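Local coordinates for kinesin-like protein KAR3 (Saccharomyces cerevisiae, PDB 1F9V), which is a kinesin-related motor that hydrolyses ATP and couples it to movement along microtubules, at the adenosine-5'-diphosphate site. Numbering follows the deposited sequence.

Site 1: the adenosine-5'-diphosphate site. Residues 10, 12-13, 93-100. With ADP (adenosine-5'-diphosphate), chain B; MG (magnesium ion), chain C.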
loop_
_atom_site.group_PDB
_atom_site.type_symbol
_atom_site.label_atom_id
_atom_site.label_comp_id
_atom_site.label_asym_id
_atom_site.label_seq_id
_atom_site.Cartn_x
_atom_site.Cartn_y
_atom_site.Cartn_z
ATOM N N ARG A 10 6.728 2.403 8.958
ATOM C CA ARG A 10 5.977 2.849 10.123
ATOM C C ARG A 10 6.055 1.842 11.250
ATOM O O ARG A 10 5.688 0.676 11.088
ATOM C CB ARG A 10 4.505 3.093 9.796
ATOM C CG ARG A 10 3.719 3.525 11.035
ATOM C CD ARG A 10 2.212 3.550 10.817
ATOM N NE ARG A 10 1.559 4.381 11.822
ATOM C CZ ARG A 10 0.288 4.764 11.768
ATOM N NH1 ARG A 10 -0.481 4.387 10.749
ATOM N NH2 ARG A 10 -0.212 5.538 12.720
ATOM N N ARG A 12 4.575 0.703 14.630
ATOM C CA ARG A 12 3.370 0.895 15.421
ATOM C C ARG A 12 3.724 0.882 16.903
ATOM O O ARG A 12 4.799 0.421 17.289
ATOM C CB ARG A 12 2.367 -0.227 15.149
ATOM C CG ARG A 12 2.818 -1.606 15.622
ATOM C CD ARG A 12 1.629 -2.521 15.911
ATOM N NE ARG A 12 2.002 -3.927 16.070
ATOM C CZ ARG A 12 2.554 -4.442 17.168
ATOM N NH1 ARG A 12 2.804 -3.662 18.217
ATOM N NH2 ARG A 12 2.849 -5.736 17.222
ATOM N N PRO A 13 2.851 1.455 17.748
ATOM C CA PRO A 13 3.122 1.450 19.189
ATOM C C PRO A 13 3.129 0.004 19.682
ATOM O O PRO A 13 2.477 -0.868 19.103
ATOM C CB PRO A 13 1.954 2.243 19.788
ATOM C CG PRO A 13 1.401 3.048 18.643
ATOM C CD PRO A 13 1.630 2.208 17.413
ATOM N N GLN A 93 4.233 -8.019 8.324
ATOM C CA GLN A 93 3.712 -9.251 8.896
ATOM C C GLN A 93 2.355 -9.022 9.528
ATOM O O GLN A 93 1.997 -7.891 9.864
ATOM C CB GLN A 93 4.672 -9.794 9.960
ATOM C CG GLN A 93 4.712 -8.959 11.235
ATOM C CD GLN A 93 5.564 -9.587 12.323
ATOM O OE1 GLN A 93 5.354 -10.740 12.707
ATOM N NE2 GLN A 93 6.529 -8.832 12.826
ATOM N N THR A 94 1.594 -10.095 9.684
ATOM C CA THR A 94 0.291 -10.005 10.322
ATOM C C THR A 94 0.555 -9.481 11.741
ATOM O O THR A 94 1.440 -9.977 12.440
ATOM C CB THR A 94 -0.389 -11.390 10.360
ATOM O OG1 THR A 94 -0.689 -11.793 9.017
ATOM C CG2 THR A 94 -1.676 -11.354 11.163
ATOM N N GLY A 95 -0.193 -8.460 12.137
ATOM C CA GLY A 95 -0.020 -7.865 13.451
ATOM C C GLY A 95 0.851 -6.614 13.446
ATOM O O GLY A 95 1.006 -5.963 14.479
ATOM N N SER A 96 1.411 -6.250 12.296
ATOM C CA SER A 96 2.275 -5.078 12.239
ATOM C C SER A 96 1.545 -3.736 12.122
ATOM O O SER A 96 2.124 -2.689 12.425
ATOM C CB SER A 96 3.291 -5.225 11.099
ATOM O OG SER A 96 2.660 -5.285 9.833
ATOM N N GLY A 97 0.288 -3.761 11.670
ATOM C CA GLY A 97 -0.483 -2.533 11.538
ATOM C C GLY A 97 -0.969 -2.115 10.150
ATOM O O GLY A 97 -1.383 -0.972 9.974
ATOM N N LYS A 98 -0.932 -3.016 9.170
ATOM C CA LYS A 98 -1.376 -2.677 7.808
ATOM C C LYS A 98 -2.826 -2.185 7.747
ATOM O O LYS A 98 -3.117 -1.133 7.177
ATOM C CB LYS A 98 -1.228 -3.890 6.878
ATOM C CG LYS A 98 0.206 -4.327 6.647
ATOM C CD LYS A 98 0.307 -5.600 5.810
ATOM C CE LYS A 98 -0.555 -6.727 6.347
ATOM N NZ LYS A 98 0.006 -7.348 7.582
ATOM N N THR A 99 -3.734 -2.956 8.326
ATOM C CA THR A 99 -5.147 -2.593 8.312
ATOM C C THR A 99 -5.447 -1.343 9.121
ATOM O O THR A 99 -6.259 -0.519 8.707
ATOM C CB THR A 99 -5.999 -3.745 8.817
ATOM O OG1 THR A 99 -5.779 -4.870 7.966
ATOM C CG2 THR A 99 -7.479 -3.387 8.783
ATOM N N PHE A 100 -4.802 -1.200 10.274
ATOM C CA PHE A 100 -5.016 -0.008 11.093
ATOM C C PHE A 100 -4.607 1.210 10.275
ATOM O O PHE A 100 -5.288 2.232 10.258
ATOM C CB PHE A 100 -4.170 -0.059 12.373
ATOM C CG PHE A 100 -4.414 1.100 13.301
ATOM C CD1 PHE A 100 -3.735 2.305 13.130
ATOM C CD2 PHE A 100 -5.334 0.994 14.339
ATOM C CE1 PHE A 100 -3.968 3.393 13.982
ATOM C CE2 PHE A 100 -5.575 2.076 15.195
ATOM C CZ PHE A 100 -4.888 3.276 15.012
HETATM P PB ADP B . -2.141 -6.161 10.429
HETATM O O1B ADP B . -0.804 -5.803 9.890
HETATM O O2B ADP B . -3.303 -5.601 9.473
HETATM O O3B ADP B . -2.267 -7.625 10.647
HETATM P PA ADP B . -3.610 -4.598 12.366
HETATM O O1A ADP B . -3.674 -3.281 11.732
HETATM O O2A ADP B . -4.861 -5.314 12.125
HETATM O O3A ADP B . -2.383 -5.406 11.790
HETATM O "O5'" ADP B . -3.429 -4.462 13.932
HETATM C "C5'" ADP B . -2.395 -4.993 14.764
HETATM C "C4'" ADP B . -2.775 -4.508 16.195
HETATM O "O4'" ADP B . -1.997 -3.330 16.438
HETATM C "C3'" ADP B . -4.241 -4.051 16.323
HETATM O "O3'" ADP B . -4.805 -4.369 17.606
HETATM C "C2'" ADP B . -4.210 -2.550 16.094
HETATM O "O2'" ADP B . -5.334 -1.857 16.663
HETATM C "C1'" ADP B . -2.840 -2.172 16.641
HETATM N N9 ADP B . -2.205 -1.042 15.894
HETATM C C8 ADP B . -1.583 -1.174 14.706
HETATM N N7 ADP B . -1.103 -0.006 14.329
HETATM C C5 ADP B . -1.399 0.882 15.243
HETATM C C6 ADP B . -1.162 2.238 15.409
HETATM N N6 ADP B . -0.482 2.915 14.479
HETATM N N1 ADP B . -1.627 2.887 16.521
HETATM C C2 ADP B . -2.316 2.239 17.484
HETATM N N3 ADP B . -2.548 0.919 17.340
HETATM C C4 ADP B . -2.117 0.217 16.259
HETATM MG MG MG C . -4.952 -6.787 8.597
HETATM O O HOH W 1 -3.883 -6.724 6.655
HETATM O O HOH W 2 -6.090 -6.688 10.457
HETATM O O HOH W 3 -3.932 -8.766 9.116
HETATM O O HOH W 4 -6.757 -7.795 7.822
#

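Site 2: the adenosine-5'-diphosphate site. Residues 4-6, 8, 72, 75-76, 311-313. With ADP (adenosine-5'-diphosphate), chain D.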
loop_
_atom_site.group_PDB
_atom_site.type_symbol
_atom_site.label_atom_id
_atom_site.label_comp_id
_atom_site.label_asym_id
_atom_site.label_seq_id
_atom_site.Cartn_x
_atom_site.Cartn_y
_atom_site.Cartn_z
ATOM N N ASN A 4 8.096 6.593 -10.533
ATOM C CA ASN A 4 7.924 7.464 -9.374
ATOM C C ASN A 4 7.520 6.624 -8.171
ATOM O O ASN A 4 6.335 6.391 -7.923
ATOM C CB ASN A 4 6.854 8.504 -9.666
ATOM C CG ASN A 4 6.886 9.650 -8.690
ATOM O OD1 ASN A 4 7.110 9.453 -7.497
ATOM N ND2 ASN A 4 6.666 10.860 -9.189
ATOM N N ILE A 5 8.523 6.183 -7.421
ATOM C CA ILE A 5 8.309 5.323 -6.270
ATOM C C ILE A 5 8.928 5.881 -4.992
ATOM O O ILE A 5 10.008 6.461 -5.022
ATOM C CB ILE A 5 8.936 3.932 -6.534
ATOM C CG1 ILE A 5 8.271 3.279 -7.749
ATOM C CG2 ILE A 5 8.809 3.051 -5.306
ATOM C CD1 ILE A 5 9.175 2.309 -8.479
ATOM N N ARG A 6 8.234 5.695 -3.874
ATOM C CA ARG A 6 8.735 6.133 -2.578
ATOM C C ARG A 6 8.401 5.066 -1.560
ATOM O O ARG A 6 7.439 4.316 -1.722
ATOM C CB ARG A 6 8.110 7.456 -2.176
ATOM C CG ARG A 6 8.433 8.539 -3.160
ATOM C CD ARG A 6 9.010 9.751 -2.495
ATOM N NE ARG A 6 8.749 10.972 -3.258
ATOM C CZ ARG A 6 8.949 11.119 -4.565
ATOM N NH1 ARG A 6 9.420 10.116 -5.299
ATOM N NH2 ARG A 6 8.681 12.286 -5.139
ATOM N N TYR A 8 7.949 4.340 2.684
ATOM C CA TYR A 8 7.807 4.835 4.056
ATOM C C TYR A 8 7.779 3.626 4.980
ATOM O O TYR A 8 7.243 2.570 4.625
ATOM C CB TYR A 8 6.484 5.578 4.273
ATOM C CG TYR A 8 6.315 6.896 3.557
ATOM C CD1 TYR A 8 7.375 7.514 2.894
ATOM C CD2 TYR A 8 5.075 7.530 3.551
ATOM C CE1 TYR A 8 7.195 8.740 2.245
ATOM C CE2 TYR A 8 4.888 8.745 2.910
ATOM C CZ TYR A 8 5.942 9.343 2.259
ATOM O OH TYR A 8 5.732 10.546 1.618
ATOM N N GLU A 72 1.636 13.440 5.137
ATOM C CA GLU A 72 2.547 13.175 4.036
ATOM C C GLU A 72 1.770 12.576 2.860
ATOM O O GLU A 72 1.913 13.015 1.721
ATOM C CB GLU A 72 3.646 12.203 4.478
ATOM C CG GLU A 72 4.399 12.629 5.734
ATOM C CD GLU A 72 4.952 14.041 5.633
ATOM O OE1 GLU A 72 4.799 14.809 6.608
ATOM O OE2 GLU A 72 5.535 14.385 4.582
ATOM N N GLN A 75 -0.570 14.666 -0.020
ATOM C CA GLN A 75 0.055 15.284 -1.183
ATOM C C GLN A 75 0.162 14.306 -2.352
ATOM O O GLN A 75 0.168 14.707 -3.513
ATOM C CB GLN A 75 1.446 15.812 -0.801
ATOM C CG GLN A 75 1.604 16.067 0.697
ATOM C CD GLN A 75 2.735 17.028 1.029
ATOM O OE1 GLN A 75 3.461 17.488 0.146
ATOM N NE2 GLN A 75 2.889 17.336 2.315
ATOM N N LEU A 76 0.239 13.019 -2.041
ATOM C CA LEU A 76 0.337 12.008 -3.080
ATOM C C LEU A 76 -1.031 11.722 -3.701
ATOM O O LEU A 76 -1.201 11.817 -4.916
ATOM C CB LEU A 76 0.912 10.708 -2.504
ATOM C CG LEU A 76 0.632 9.435 -3.309
ATOM C CD1 LEU A 76 1.400 9.483 -4.618
ATOM C CD2 LEU A 76 1.038 8.220 -2.498
ATOM N N LYS A 311 2.293 7.185 -9.676
ATOM C CA LYS A 311 3.065 7.370 -8.449
ATOM C C LYS A 311 2.761 6.237 -7.489
ATOM O O LYS A 311 1.603 5.947 -7.206
ATOM C CB LYS A 311 2.715 8.708 -7.808
ATOM C CG LYS A 311 2.971 9.884 -8.723
ATOM C CD LYS A 311 2.513 11.183 -8.088
ATOM C CE LYS A 311 2.836 12.363 -8.978
ATOM N NZ LYS A 311 3.535 13.431 -8.206
ATOM N N THR A 312 3.811 5.597 -6.989
ATOM C CA THR A 312 3.642 4.479 -6.079
ATOM C C THR A 312 4.308 4.716 -4.735
ATOM O O THR A 312 5.410 5.251 -4.667
ATOM C CB THR A 312 4.223 3.196 -6.699
ATOM O OG1 THR A 312 3.431 2.832 -7.836
ATOM C CG2 THR A 312 4.223 2.052 -5.688
ATOM N N LEU A 313 3.616 4.312 -3.675
ATOM C CA LEU A 313 4.136 4.440 -2.322
ATOM C C LEU A 313 4.063 3.080 -1.641
ATOM O O LEU A 313 2.990 2.485 -1.541
ATOM C CB LEU A 313 3.316 5.455 -1.514
ATOM C CG LEU A 313 3.538 5.424 0.006
ATOM C CD1 LEU A 313 4.991 5.773 0.323
ATOM C CD2 LEU A 313 2.586 6.406 0.685
HETATM P PB ADP D . 9.005 16.431 -4.036
HETATM O O1B ADP D . 10.275 16.523 -4.818
HETATM O O2B ADP D . 8.690 14.891 -3.606
HETATM O O3B ADP D . 9.047 17.321 -2.837
HETATM P PA ADP D . 6.753 15.989 -5.810
HETATM O O1A ADP D . 6.334 16.801 -6.967
HETATM O O2A ADP D . 7.413 14.736 -6.224
HETATM O O3A ADP D . 7.792 16.818 -4.947
HETATM O "O5'" ADP D . 5.539 15.742 -4.782
HETATM C "C5'" ADP D . 5.576 16.367 -3.495
HETATM C "C4'" ADP D . 4.863 15.548 -2.420
HETATM O "O4'" ADP D . 3.861 14.635 -2.936
HETATM C "C3'" ADP D . 5.819 14.731 -1.578
HETATM O "O3'" ADP D . 6.363 15.458 -0.466
HETATM C "C2'" ADP D . 5.013 13.527 -1.160
HETATM O "O2'" ADP D . 4.344 13.723 0.098
HETATM C "C1'" ADP D . 4.074 13.319 -2.346
HETATM N N9 ADP D . 4.591 12.264 -3.314
HETATM C C8 ADP D . 5.034 12.458 -4.571
HETATM N N7 ADP D . 5.385 11.274 -5.107
HETATM C C5 ADP D . 5.168 10.329 -4.216
HETATM C C6 ADP D . 5.314 8.926 -4.160
HETATM N N6 ADP D . 5.785 8.240 -5.219
HETATM N N1 ADP D . 4.976 8.245 -3.014
HETATM C C2 ADP D . 4.496 8.879 -1.922
HETATM N N3 ADP D . 4.346 10.218 -1.964
HETATM C C4 ADP D . 4.661 10.966 -3.058
HETATM O O HOH W 5 2.207 14.019 -5.510
HETATM O O HOH W 6 6.135 12.703 -7.432
HETATM O O HOH W 7 6.392 14.137 1.884
#

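Site 1: the adenosine-5'-diphosphate site
The P-loop site of the kinesin motor holds ADP mainly by its phosphates, while the base is held by packing. The adenine lies between Phe100 and Pro13. CG of Phe100 is anti to the backbone N (chi1 -176°), which brings the ring against the base, and the turn about chi2 makes it nearly parallel, its centroid 3.6 Å from that of the six-membered ring of ADP. On the opposite face the CD methylene of Pro13 presses down, 3.4 Å from C6 of ADP. The exocyclic amine N6 sits over the rim of the extended Arg10 guanidinium, with NH2 of Arg10 3.2 Å from ADP N6; both groups are donors, so this is a face contact and not a hydrogen bond. Arg12 passes CB and CD over N7 and C8 from the Pro13 side, and its guanidinium is pinned in plane: NE of Arg12 donates to the carbonyl O of Gly95 at 2.8 Å, and NH1 to Pro13 O. CD2 of Phe100 comes near the ribose 2'-hydroxyl, and CA of Gly95 near C5'. At the alpha-phosphate, the Phe100 N donates to ADP O1A over 2.8 Å. The beta-phosphate is wrapped by the P-loop, the Walker A segment, whose amides converge at the start of helix 98-103. Gly95 N points almost straight at ADP O3B (2.7 Å, 170° at the hydrogen), while O1B accepts from Gly97 N, Lys98 N and the lysine ammonium. Lys98 bends twice towards its tip to bring NZ within 2.9 Å of ADP O1B in a salt bridge, which would help offset the phosphate charge. Behind it, Ser96 OG donates to a lone pair of Gln93 O, bracing the loop. O2B takes the Thr99 amide and also binds magnesium, whose near-octahedral shell includes four waters. Thr99 turns its hydroxyl anti to the carbonyl carbon (chi1 -60°), placing OG1 2.2 Å from MG.

Site 2: the adenosine-5'-diphosphate site
The Arg6 side chain and the Leu76 branch lie on opposite faces of the adenine of a second, poorly ordered ADP. CG of Arg6 rides over the six-membered ring, 3.3 Å from ADP C6, and the chain then bends at chi2 (-128°) so that NE lies above the five-membered ring as a cation-pi partner. The Arg6 guanidinium turns one face to the base, with ADP N7 3.4 Å above its plane and towards the rim, while O2A lies in plane at its edge. From the opposite side CD1 of Leu76 stands over the six-membered ring of ADP, 3.8 Å from its centroid. CB of Leu313 meets the N1-C2 end of the base. Tyr8 backs Leu313, its ring face centred on CD1.

The guanidinium edge of Arg6 reaches the phosphates. NH2 of Arg6 donates to the beta-phosphate oxygen ADP O2B at 3.0 Å, slightly tilted from the guanidinium plane. The same Arg6 NH2 forms a salt bridge with the alpha-phosphate oxygen ADP O2A at 3.0 Å, a charge contact and not a hydrogen bond, since the N-H is directed away from O2A. An alanine here would remove CG and the guanidinium, and would probably loosen the packing on that face of the adenine and lose the grip on both phosphates.

The amine ADP N6 is read by two acceptors: it donates to Asn4 OD1 at 2.9 Å and to the backbone O of Thr312 at 3.1 Å, both approached from above the carbonyl plane. The ribose 2'-hydroxyl O2' donates to the backbone O of Glu72, and water 7 ties both ribose hydroxyls to Glu72 OE2. CB of Gln75 packs against the sugar. This surface pocket lies away from the magnesium and P-loop, and the ADP here may come from purification or crystallisation. Water 6 gathers Asn4 ND2, Lys311 NZ and O2A, and lies 2.8 Å from ADP N7.

The centres of the C-alpha atoms of site 1 and site 2 lie about 19 Å apart within one motor domain. No residue serves both, yet strand 4-11 runs through each: Asn4, Arg6 and Tyr8 line site 2, and Arg10, near the strand's end, reaches site 1. Otherwise the supports differ, with the P-loop and helix 98-103 at site 1 against helix 66-77 and strand 311-318 at site 2. Magnesium and the Walker A motif mark site 1 as the ATPase centre. Whether occupancy of site 2 influences it, through the common strand or otherwise, the structure alone does not show.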